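Local atomic coordinates of GCN5-related N-acetyltransferase (Kribbella flavida, PDB entry 4MY0), a protein that binds acetyl-coenzyme A and probably transfers its acetyl group to amines, perhaps those of aminoglycosides. Residues C[140-150]-C[253-264]; C[303-311]-C[334-345]. All blocks are in the same frame, centred on the assembly; numbering follows the deposited sequence. Where two conformers were deposited one is given.

Interaction 1 (C[140-150]-C[253-264]); sequences RYRFSFQAADL and VHAYLSPNDPVH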
loop_
_atom_site.group_PDB
_atom_site.type_symbol
_atom_site.label_atom_id
_atom_site.label_comp_id
_atom_site.label_asym_id
_atom_site.label_seq_id
_atom_site.Cartn_x
_atom_site.Cartn_y
_atom_site.Cartn_z
ATOM N N ARG C 140 19.902 -17.974 -1.834
ATOM C CA ARG C 140 18.662 -18.701 -1.632
ATOM C C ARG C 140 17.617 -17.909 -2.398
ATOM O O ARG C 140 17.446 -16.711 -2.157
ATOM C CB ARG C 140 18.317 -18.760 -0.147
ATOM C CG ARG C 140 17.017 -19.504 0.178
ATOM C CD ARG C 140 16.697 -19.320 1.657
ATOM N NE ARG C 140 15.527 -20.078 2.093
ATOM C CZ ARG C 140 14.519 -19.558 2.786
ATOM N NH1 ARG C 140 13.509 -20.333 3.153
ATOM N NH2 ARG C 140 14.514 -18.267 3.112
ATOM N N TYR C 141 16.952 -18.557 -3.349
ATOM C CA TYR C 141 16.033 -17.860 -4.251
ATOM C C TYR C 141 14.602 -18.262 -3.957
ATOM O O TYR C 141 14.324 -19.446 -3.743
ATOM C CB TYR C 141 16.305 -18.245 -5.711
ATOM C CG TYR C 141 17.680 -17.929 -6.248
ATOM C CD1 TYR C 141 17.938 -16.732 -6.909
ATOM C CD2 TYR C 141 18.707 -18.854 -6.141
ATOM C CE1 TYR C 141 19.198 -16.457 -7.425
ATOM C CE2 TYR C 141 19.969 -18.589 -6.651
ATOM C CZ TYR C 141 20.208 -17.395 -7.291
ATOM O OH TYR C 141 21.469 -17.143 -7.794
ATOM N N ARG C 142 13.687 -17.294 -3.980
ATOM C CA ARG C 142 12.265 -17.623 -3.945
ATOM C C ARG C 142 11.573 -17.067 -5.185
ATOM O O ARG C 142 11.640 -15.871 -5.448
ATOM C CB ARG C 142 11.560 -17.115 -2.667
ATOM C CG ARG C 142 10.198 -17.839 -2.420
ATOM C CD ARG C 142 9.294 -17.110 -1.409
ATOM N NE ARG C 142 8.799 -15.831 -1.924
ATOM C CZ ARG C 142 7.849 -15.111 -1.337
ATOM N NH1 ARG C 142 7.290 -15.550 -0.221
ATOM N NH2 ARG C 142 7.460 -13.951 -1.857
ATOM N N PHE C 143 10.909 -17.933 -5.943
ATOM C CA PHE C 143 10.166 -17.486 -7.118
ATOM C C PHE C 143 8.671 -17.697 -6.917
ATOM O O PHE C 143 8.265 -18.529 -6.101
ATOM C CB PHE C 143 10.659 -18.218 -8.374
ATOM C CG PHE C 143 12.077 -17.862 -8.752
ATOM C CD1 PHE C 143 12.364 -16.633 -9.338
ATOM C CD2 PHE C 143 13.119 -18.739 -8.497
ATOM C CE1 PHE C 143 13.681 -16.291 -9.673
ATOM C CE2 PHE C 143 14.438 -18.407 -8.836
ATOM C CZ PHE C 143 14.713 -17.189 -9.422
ATOM N N SER C 144 7.849 -16.935 -7.636
ATOM C CA SER C 144 6.404 -17.055 -7.467
ATOM C C SER C 144 5.729 -17.396 -8.788
ATOM O O SER C 144 5.923 -16.705 -9.794
ATOM C CB SER C 144 5.820 -15.758 -6.888
ATOM O OG SER C 144 6.499 -15.382 -5.698
ATOM N N PHE C 145 4.929 -18.459 -8.774
ATOM C CA PHE C 145 4.230 -18.908 -9.971
ATOM C C PHE C 145 2.721 -18.804 -9.794
ATOM O O PHE C 145 2.221 -18.677 -8.664
ATOM C CB PHE C 145 4.611 -20.363 -10.271
ATOM C CG PHE C 145 6.098 -20.581 -10.397
ATOM C CD1 PHE C 145 6.724 -20.460 -11.624
ATOM C CD2 PHE C 145 6.874 -20.885 -9.279
ATOM C CE1 PHE C 145 8.104 -20.644 -11.748
ATOM C CE2 PHE C 145 8.262 -21.079 -9.389
ATOM C CZ PHE C 145 8.877 -20.950 -10.623
ATOM N N GLN C 146 1.992 -18.859 -10.903
ATOM C CA GLN C 146 0.532 -18.929 -10.838
ATOM C C GLN C 146 0.138 -20.381 -10.577
ATOM O O GLN C 146 0.567 -21.290 -11.298
ATOM C CB GLN C 146 -0.101 -18.440 -12.145
ATOM C CG GLN C 146 0.480 -17.128 -12.661
ATOM C CD GLN C 146 -0.205 -16.641 -13.945
ATOM O OE1 GLN C 146 -1.332 -17.038 -14.259
ATOM N NE2 GLN C 146 0.482 -15.777 -14.687
ATOM N N ALA C 147 -0.668 -20.613 -9.544
ATOM C CA ALA C 147 -1.081 -21.981 -9.221
ATOM C C ALA C 147 -1.829 -22.676 -10.367
ATOM O O ALA C 147 -1.653 -23.875 -10.595
ATOM C CB ALA C 147 -1.911 -21.991 -7.936
ATOM N N ALA C 148 -2.673 -21.936 -11.085
ATOM C CA ALA C 148 -3.488 -22.558 -12.145
ATOM C C ALA C 148 -2.596 -23.107 -13.257
ATOM O O ALA C 148 -2.960 -24.044 -13.965
ATOM C CB ALA C 148 -4.494 -21.550 -12.721
ATOM N N ASP C 149 -1.428 -22.495 -13.413
ATOM C CA ASP C 149 -0.456 -22.913 -14.415
ATOM C C ASP C 149 0.162 -24.269 -14.026
ATOM O O ASP C 149 0.265 -25.183 -14.850
ATOM C CB ASP C 149 0.625 -21.833 -14.509
ATOM C CG ASP C 149 1.531 -22.002 -15.707
ATOM O OD1 ASP C 149 1.479 -23.067 -16.376
ATOM O OD2 ASP C 149 2.312 -21.058 -15.967
ATOM N N LEU C 150 0.561 -24.387 -12.765
ATOM C CA LEU C 150 1.128 -25.623 -12.237
ATOM C C LEU C 150 0.115 -26.760 -12.307
ATOM O O LEU C 150 0.457 -27.919 -12.586
ATOM C CB LEU C 150 1.541 -25.397 -10.786
ATOM C CG LEU C 150 2.634 -24.349 -10.614
ATOM C CD1 LEU C 150 3.023 -24.229 -9.162
ATOM C CD2 LEU C 150 3.838 -24.711 -11.444
ATOM N N VAL C 253 1.729 -19.728 -6.027
ATOM C CA VAL C 253 2.633 -20.665 -5.377
ATOM C C VAL C 253 4.042 -20.094 -5.325
ATOM O O VAL C 253 4.648 -19.857 -6.368
ATOM C CB VAL C 253 2.717 -21.992 -6.140
ATOM C CG1 VAL C 253 3.759 -22.902 -5.472
ATOM C CG2 VAL C 253 1.352 -22.679 -6.179
ATOM N N HIS C 254 4.572 -19.874 -4.123
ATOM C CA HIS C 254 5.956 -19.444 -4.004
ATOM C C HIS C 254 6.824 -20.706 -3.915
ATOM O O HIS C 254 6.404 -21.716 -3.334
ATOM C CB HIS C 254 6.150 -18.583 -2.751
ATOM C CG HIS C 254 5.226 -17.401 -2.669
ATOM N ND1 HIS C 254 5.256 -16.365 -3.578
ATOM C CD2 HIS C 254 4.266 -17.084 -1.766
ATOM C CE1 HIS C 254 4.346 -15.463 -3.245
ATOM N NE2 HIS C 254 3.727 -15.878 -2.153
ATOM N N ALA C 255 8.019 -20.677 -4.498
ATOM C CA ALA C 255 8.888 -21.848 -4.402
ATOM C C ALA C 255 10.335 -21.483 -4.148
ATOM O O ALA C 255 10.889 -20.556 -4.765
ATOM C CB ALA C 255 8.771 -22.715 -5.640
ATOM N N TYR C 256 10.941 -22.221 -3.231
ATOM C CA TYR C 256 12.378 -22.154 -3.045
ATOM C C TYR C 256 13.022 -23.174 -3.962
ATOM O O TYR C 256 12.746 -24.381 -3.872
ATOM C CB TYR C 256 12.742 -22.409 -1.584
ATOM C CG TYR C 256 12.350 -21.251 -0.715
ATOM C CD1 TYR C 256 13.150 -20.114 -0.653
ATOM C CD2 TYR C 256 11.162 -21.266 0.019
ATOM C CE1 TYR C 256 12.793 -19.030 0.120
ATOM C CE2 TYR C 256 10.801 -20.181 0.809
ATOM C CZ TYR C 256 11.627 -19.069 0.850
ATOM O OH TYR C 256 11.294 -17.977 1.618
ATOM N N LEU C 257 13.861 -22.673 -4.865
ATOM C CA LEU C 257 14.567 -23.507 -5.834
ATOM C C LEU C 257 15.635 -22.710 -6.581
ATOM O O LEU C 257 15.651 -21.479 -6.532
ATOM C CB LEU C 257 13.586 -24.128 -6.832
ATOM C CG LEU C 257 12.294 -23.420 -7.216
ATOM C CD1 LEU C 257 12.538 -22.332 -8.227
ATOM C CD2 LEU C 257 11.358 -24.466 -7.774
ATOM N N SER C 258 16.521 -23.412 -7.277
ATOM C CA SER C 258 17.529 -22.749 -8.102
ATOM C C SER C 258 16.899 -22.039 -9.304
ATOM O O SER C 258 15.834 -22.445 -9.775
ATOM C CB SER C 258 18.549 -23.779 -8.578
ATOM O OG SER C 258 19.157 -23.365 -9.788
ATOM N N PRO C 259 17.551 -20.971 -9.815
ATOM C CA PRO C 259 17.066 -20.372 -11.068
ATOM C C PRO C 259 17.316 -21.319 -12.243
ATOM O O PRO C 259 16.804 -21.074 -13.339
ATOM C CB PRO C 259 17.912 -19.100 -11.209
ATOM C CG PRO C 259 19.162 -19.381 -10.414
ATOM C CD PRO C 259 18.741 -20.279 -9.286
ATOM N N ASN C 260 18.078 -22.387 -12.000
ATOM C CA ASN C 260 18.268 -23.472 -12.971
ATOM C C ASN C 260 17.229 -24.596 -12.899
ATOM O O ASN C 260 17.315 -25.567 -13.655
ATOM C CB ASN C 260 19.656 -24.096 -12.810
ATOM C CG ASN C 260 20.738 -23.286 -13.478
ATOM O OD1 ASN C 260 20.505 -22.658 -14.514
ATOM N ND2 ASN C 260 21.932 -23.290 -12.890
ATOM N N ASP C 261 16.263 -24.485 -11.991
ATOM C CA ASP C 261 15.257 -25.539 -11.839
ATOM C C ASP C 261 14.461 -25.727 -13.139
ATOM O O ASP C 261 14.077 -24.748 -13.786
ATOM C CB ASP C 261 14.311 -25.234 -10.676
ATOM C CG ASP C 261 13.475 -26.440 -10.271
ATOM O OD1 ASP C 261 13.786 -27.051 -9.222
ATOM O OD2 ASP C 261 12.525 -26.784 -11.009
ATOM N N PRO C 262 14.213 -26.992 -13.517
ATOM C CA PRO C 262 13.451 -27.332 -14.724
ATOM C C PRO C 262 12.035 -26.754 -14.769
ATOM O O PRO C 262 11.466 -26.696 -15.857
ATOM C CB PRO C 262 13.377 -28.866 -14.670
ATOM C CG PRO C 262 13.685 -29.234 -13.250
ATOM C CD PRO C 262 14.678 -28.201 -12.811
ATOM N N VAL C 263 11.468 -26.356 -13.631
ATOM C CA VAL C 263 10.098 -25.843 -13.631
ATOM C C VAL C 263 9.954 -24.599 -14.535
ATOM O O VAL C 263 8.891 -24.373 -15.126
ATOM C CB VAL C 263 9.587 -25.548 -12.197
ATOM C CG1 VAL C 263 10.324 -24.356 -11.590
ATOM C CG2 VAL C 263 8.086 -25.286 -12.204
ATOM N N HIS C 264 11.021 -23.810 -14.660
ATOM C CA HIS C 264 10.979 -22.605 -15.493
ATOM C C HIS C 264 10.808 -22.991 -16.963
ATOM O O HIS C 264 10.284 -22.216 -17.772
ATOM C CB HIS C 264 12.254 -21.765 -15.306
ATOM C CG HIS C 264 12.494 -21.316 -13.891
ATOM N ND1 HIS C 264 11.717 -20.360 -13.270
ATOM C CD2 HIS C 264 13.430 -21.686 -12.982
ATOM C CE1 HIS C 264 12.157 -20.172 -12.038
ATOM N NE2 HIS C 264 13.196 -20.963 -11.839
#
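The phenol ring of Tyr256 is covered on both faces by arginines of strand 140-146. On one face the guanidinium of Arg140 lies flat, planes 11° apart, an off-centre cation-pi contact with Arg140 CZ 3.8 Å from the Tyr256 ring centroid; on the opposite face CG of Arg142 makes a CH-pi contact. The bend of Arg142 at chi3 (68°) then turns its guanidinium onto the imidazole of His254, nearly parallel at 2°. In the plane of that imidazole, at its edge, Ser144 OG is hydrogen-bonded to His254 ND1 at 2.6 Å. The other face, with Phe143 and Phe145, is mostly aromatic and apolar: the edge of His264 meets the face of Phe143, ring centroids 5.1 Å apart, while Pro259 CD sits 3.6 Å from the ring centroid of Tyr141, over its face. Phe145 CZ reaches Val263 CG1, and Val253 CG2 packs on Ala147 CB. Paired backbone bonds join Phe143 to Ala255 and Phe145 to Val253, that from Phe145 N to Val253 O (2.8 Å) nearly straight. Alanine replacing Tyr256 would probably cost the Arg140 guanidinium its aromatic platform and leave Arg142 CG without the ring it packs on. Arg140 is held as well by Leu389 O and Gln278, so pi contacts and hydrogen bonds together fix its head, and the positive charge probably polarises the Tyr256 ring.

Interaction 2 (C[303-311]-C[334-345]); sequences EVDLLIDDP and SDRSGDVLQLGS
Within the sterol carrier protein-like domain, strands 303-309 and 341-344 run side by side as the parallel pair of a mixed five-stranded sheet. Leu307 sits at the middle of the ladder: its N donates to Leu341 O at 2.9 Å, and its O accepts from Leu343 N. Asp309 N continues the series to Leu343 O, a nearly straight bond of 175°. Beyond each end of these direct bonds a water bridges the strands, one between Asp305 O and Leu341 N, the other between Asp309 O and Ser345 N.

On one face of the sheet, Leu306 and Leu341 point the same way and touch through their CD2 atoms at 3.7 Å, with Leu377 of helix 371-380 packed on both. Leu343 CD1 lies across Ile308 CG1 on this face. On the other face, Leu307 CD2 runs alongside Gln342 CG. Val340 sets CG1 against Leu307 CB; with CG2 anti to the backbone N, that second methyl is directed at the backbone of Asp305 to Leu307.

The polar end of the contact is the carboxylate of Asp305, gripped side-on by Arg336. NH1 of Arg336 meets the syn lone pair of Asp305 OD1 at 2.8 Å, in the guanidinium plane, whereas NE approaches OD2 from above the carboxylate plane. The carboxylate also binds Arg319, through a salt bridge, and His321, both on strand 318-325, so it ties the 334-336 region to two strands. Ser334 OG donates to Asp305 OD2 at 2.8 Å, from the face opposite Arg336 NE, and itself accepts from Arg336 N in an ST turn.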
loop_
_atom_site.group_PDB
_atom_site.type_symbol
_atom_site.label_atom_id
_atom_site.label_comp_id
_atom_site.label_asym_id
_atom_site.label_seq_id
_atom_site.Cartn_x
_atom_site.Cartn_y
_atom_site.Cartn_z
ATOM N N GLU C 303 46.803 -27.803 -11.916
ATOM C CA GLU C 303 47.933 -27.826 -10.993
ATOM C C GLU C 303 48.326 -26.373 -10.778
ATOM O O GLU C 303 48.864 -25.737 -11.684
ATOM C CB GLU C 303 49.113 -28.584 -11.594
ATOM C CG GLU C 303 48.785 -29.994 -12.077
ATOM C CD GLU C 303 48.606 -30.992 -10.944
ATOM O OE1 GLU C 303 48.135 -32.117 -11.212
ATOM O OE2 GLU C 303 48.943 -30.660 -9.788
ATOM N N VAL C 304 48.051 -25.846 -9.588
ATOM C CA VAL C 304 48.190 -24.419 -9.322
ATOM C C VAL C 304 48.590 -24.205 -7.876
ATOM O O VAL C 304 48.030 -24.841 -6.981
ATOM C CB VAL C 304 46.834 -23.681 -9.514
ATOM C CG1 VAL C 304 46.962 -22.223 -9.132
ATOM C CG2 VAL C 304 46.342 -23.799 -10.941
ATOM N N ASP C 305 49.532 -23.300 -7.636
ATOM C CA ASP C 305 49.852 -22.917 -6.259
ATOM C C ASP C 305 48.920 -21.820 -5.725
ATOM O O ASP C 305 48.450 -20.963 -6.479
ATOM C CB ASP C 305 51.322 -22.491 -6.138
ATOM C CG ASP C 305 52.273 -23.683 -5.954
ATOM O OD1 ASP C 305 51.861 -24.839 -6.213
ATOM O OD2 ASP C 305 53.441 -23.460 -5.553
ATOM N N LEU C 306 48.646 -21.871 -4.422
ATOM C CA LEU C 306 47.878 -20.840 -3.734
ATOM C C LEU C 306 48.673 -20.391 -2.518
ATOM O O LEU C 306 49.204 -21.228 -1.778
ATOM C CB LEU C 306 46.544 -21.402 -3.250
ATOM C CG LEU C 306 45.645 -22.030 -4.303
ATOM C CD1 LEU C 306 44.365 -22.537 -3.660
ATOM C CD2 LEU C 306 45.344 -21.012 -5.405
ATOM N N LEU C 307 48.757 -19.082 -2.309
ATOM C CA LEU C 307 49.354 -18.552 -1.089
ATOM C C LEU C 307 48.221 -18.062 -0.192
ATOM O O LEU C 307 47.535 -17.095 -0.518
ATOM C CB LEU C 307 50.347 -17.423 -1.388
ATOM C CG LEU C 307 50.996 -16.803 -0.150
ATOM C CD1 LEU C 307 51.729 -17.875 0.667
ATOM C CD2 LEU C 307 51.934 -15.672 -0.523
ATOM N N ILE C 308 48.007 -18.755 0.922
ATOM C CA ILE C 308 46.902 -18.429 1.819
ATOM C C ILE C 308 47.385 -17.621 3.019
ATOM O O ILE C 308 48.280 -18.047 3.754
ATOM C CB ILE C 308 46.198 -19.711 2.328
ATOM C CG1 ILE C 308 45.549 -20.478 1.169
ATOM C CG2 ILE C 308 45.159 -19.373 3.402
ATOM C CD1 ILE C 308 45.002 -21.864 1.581
ATOM N N ASP C 309 46.786 -16.452 3.207
ATOM C CA ASP C 309 47.070 -15.596 4.351
ATOM C C ASP C 309 45.860 -15.632 5.290
ATOM O O ASP C 309 44.938 -14.822 5.139
ATOM C CB ASP C 309 47.310 -14.162 3.847
ATOM C CG ASP C 309 47.493 -13.159 4.973
ATOM O OD1 ASP C 309 47.200 -11.963 4.755
ATOM O OD2 ASP C 309 47.933 -13.559 6.072
ATOM N N ASP C 310 45.837 -16.571 6.244
ATOM C CA ASP C 310 44.699 -16.671 7.176
ATOM C C ASP C 310 45.172 -16.727 8.625
ATOM O O ASP C 310 45.361 -17.810 9.190
ATOM C CB ASP C 310 43.798 -17.875 6.847
ATOM C CG ASP C 310 42.556 -17.963 7.754
ATOM O OD1 ASP C 310 41.868 -19.012 7.696
ATOM O OD2 ASP C 310 42.271 -16.999 8.515
ATOM N N PRO C 311 45.366 -15.551 9.234
ATOM C CA PRO C 311 45.858 -15.516 10.613
ATOM C C PRO C 311 44.773 -15.963 11.593
ATOM O O PRO C 311 45.080 -16.247 12.747
ATOM C CB PRO C 311 46.227 -14.044 10.814
ATOM C CG PRO C 311 45.336 -13.294 9.861
ATOM C CD PRO C 311 45.144 -14.202 8.674
ATOM N N SER C 334 53.645 -26.448 -0.450
ATOM C CA SER C 334 54.574 -26.174 -1.554
ATOM C C SER C 334 55.816 -25.439 -1.055
ATOM O O SER C 334 55.705 -24.537 -0.227
ATOM C CB SER C 334 53.889 -25.331 -2.639
ATOM O OG SER C 334 54.791 -25.000 -3.690
ATOM N N ASP C 335 56.992 -25.801 -1.568
ATOM C CA ASP C 335 58.211 -25.093 -1.185
ATOM C C ASP C 335 58.651 -24.086 -2.252
ATOM O O ASP C 335 59.774 -23.567 -2.213
ATOM C CB ASP C 335 59.339 -26.071 -0.833
ATOM C CG ASP C 335 59.569 -27.120 -1.906
ATOM O OD1 ASP C 335 59.127 -26.907 -3.056
ATOM O OD2 ASP C 335 60.209 -28.156 -1.599
ATOM N N ARG C 336 57.751 -23.807 -3.195
ATOM C CA ARG C 336 58.024 -22.855 -4.267
ATOM C C ARG C 336 57.897 -21.420 -3.742
ATOM O O ARG C 336 57.323 -21.203 -2.670
ATOM C CB ARG C 336 57.100 -23.118 -5.471
ATOM C CG ARG C 336 57.391 -24.463 -6.181
ATOM C CD ARG C 336 56.473 -24.727 -7.387
ATOM N NE ARG C 336 55.170 -25.261 -6.995
ATOM C CZ ARG C 336 54.920 -26.552 -6.777
ATOM N NH1 ARG C 336 53.705 -26.947 -6.416
ATOM N NH2 ARG C 336 55.882 -27.453 -6.915
ATOM N N SER C 337 58.459 -20.449 -4.465
ATOM C CA SER C 337 58.472 -19.062 -3.984
ATOM C C SER C 337 58.291 -18.003 -5.077
ATOM O O SER C 337 58.378 -16.808 -4.799
ATOM C CB SER C 337 59.752 -18.782 -3.192
ATOM O OG SER C 337 60.906 -19.007 -3.985
ATOM N N GLY C 338 58.041 -18.439 -6.311
ATOM C CA GLY C 338 57.784 -17.516 -7.410
ATOM C C GLY C 338 56.409 -16.866 -7.317
ATOM O O GLY C 338 55.704 -17.030 -6.318
ATOM N N ASP C 339 56.026 -16.125 -8.354
ATOM C CA ASP C 339 54.732 -15.438 -8.365
ATOM C C ASP C 339 53.581 -16.408 -8.107
ATOM O O ASP C 339 53.549 -17.521 -8.644
ATOM C CB ASP C 339 54.514 -14.669 -9.678
ATOM C CG ASP C 339 53.206 -13.860 -9.686
ATOM O OD1 ASP C 339 52.762 -13.392 -8.608
ATOM O OD2 ASP C 339 52.627 -13.689 -10.783
ATOM N N VAL C 340 52.639 -15.988 -7.273
ATOM C CA VAL C 340 51.579 -16.891 -6.855
ATOM C C VAL C 340 50.313 -16.108 -6.564
ATOM O O VAL C 340 50.375 -14.972 -6.075
ATOM C CB VAL C 340 52.014 -17.728 -5.613
ATOM C CG1 VAL C 340 52.355 -16.817 -4.438
ATOM C CG2 VAL C 340 50.941 -18.764 -5.219
ATOM N N LEU C 341 49.168 -16.704 -6.889
ATOM C CA LEU C 341 47.892 -16.146 -6.480
ATOM C C LEU C 341 47.845 -16.101 -4.946
ATOM O O LEU C 341 48.024 -17.129 -4.277
ATOM C CB LEU C 341 46.742 -16.998 -7.015
ATOM C CG LEU C 341 45.351 -16.476 -6.642
ATOM C CD1 LEU C 341 44.909 -15.499 -7.692
ATOM C CD2 LEU C 341 44.350 -17.597 -6.493
ATOM N N GLN C 342 47.595 -14.914 -4.402
ATOM C CA GLN C 342 47.532 -14.716 -2.954
ATOM C C GLN C 342 46.099 -14.406 -2.529
ATOM O O GLN C 342 45.422 -13.599 -3.167
ATOM C CB GLN C 342 48.463 -13.569 -2.553
ATOM C CG GLN C 342 49.903 -13.783 -3.002
ATOM C CD GLN C 342 50.583 -12.508 -3.463
ATOM O OE1 GLN C 342 50.331 -11.429 -2.936
ATOM N NE2 GLN C 342 51.453 -12.631 -4.454
ATOM N N LEU C 343 45.633 -15.061 -1.468
ATOM C CA LEU C 343 44.279 -14.819 -0.949
ATOM C C LEU C 343 44.198 -14.905 0.564
ATOM O O LEU C 343 44.972 -15.623 1.198
ATOM C CB LEU C 343 43.246 -15.783 -1.535
ATOM C CG LEU C 343 43.568 -16.989 -2.405
ATOM C CD1 LEU C 343 44.397 -18.012 -1.669
ATOM C CD2 LEU C 343 42.257 -17.606 -2.879
ATOM N N GLY C 344 43.250 -14.169 1.133
ATOM C CA GLY C 344 42.950 -14.277 2.549
ATOM C C GLY C 344 41.820 -15.274 2.707
ATOM O O GLY C 344 41.459 -15.949 1.738
ATOM N N SER C 345 41.245 -15.353 3.906
ATOM C CA SER C 345 40.132 -16.265 4.162
ATOM C C SER C 345 38.882 -15.975 3.314
ATOM O O SER C 345 38.237 -16.907 2.806
ATOM C CB SER C 345 39.769 -16.263 5.650
ATOM O OG SER C 345 38.609 -17.042 5.894
HETATM O O HOH W 1 49.190 -19.147 -8.329
HETATM O O HOH W 2 42.311 -13.752 5.884
#

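Interactions 1 and 2 belong to different parts of the chain: the first joins strands 135-146 and 252-256, the second lies in the sterol carrier protein-like domain. Their centres are 41 Å apart and their nearest atoms about 19 Å, so they do not touch. Each lies nearer a different acetyl-CoA-binding region. The side chain of Ala147 in interaction 1 is about 8 Å from a bound acetyl-CoA, and that of Leu150 about 5 Å from that of its chain neighbour Arg151, which binds acetyl-CoA. In interaction 2, the side chain of Ser345 is about 10 Å from that of Tyr129, another acetyl-CoA-binding residue.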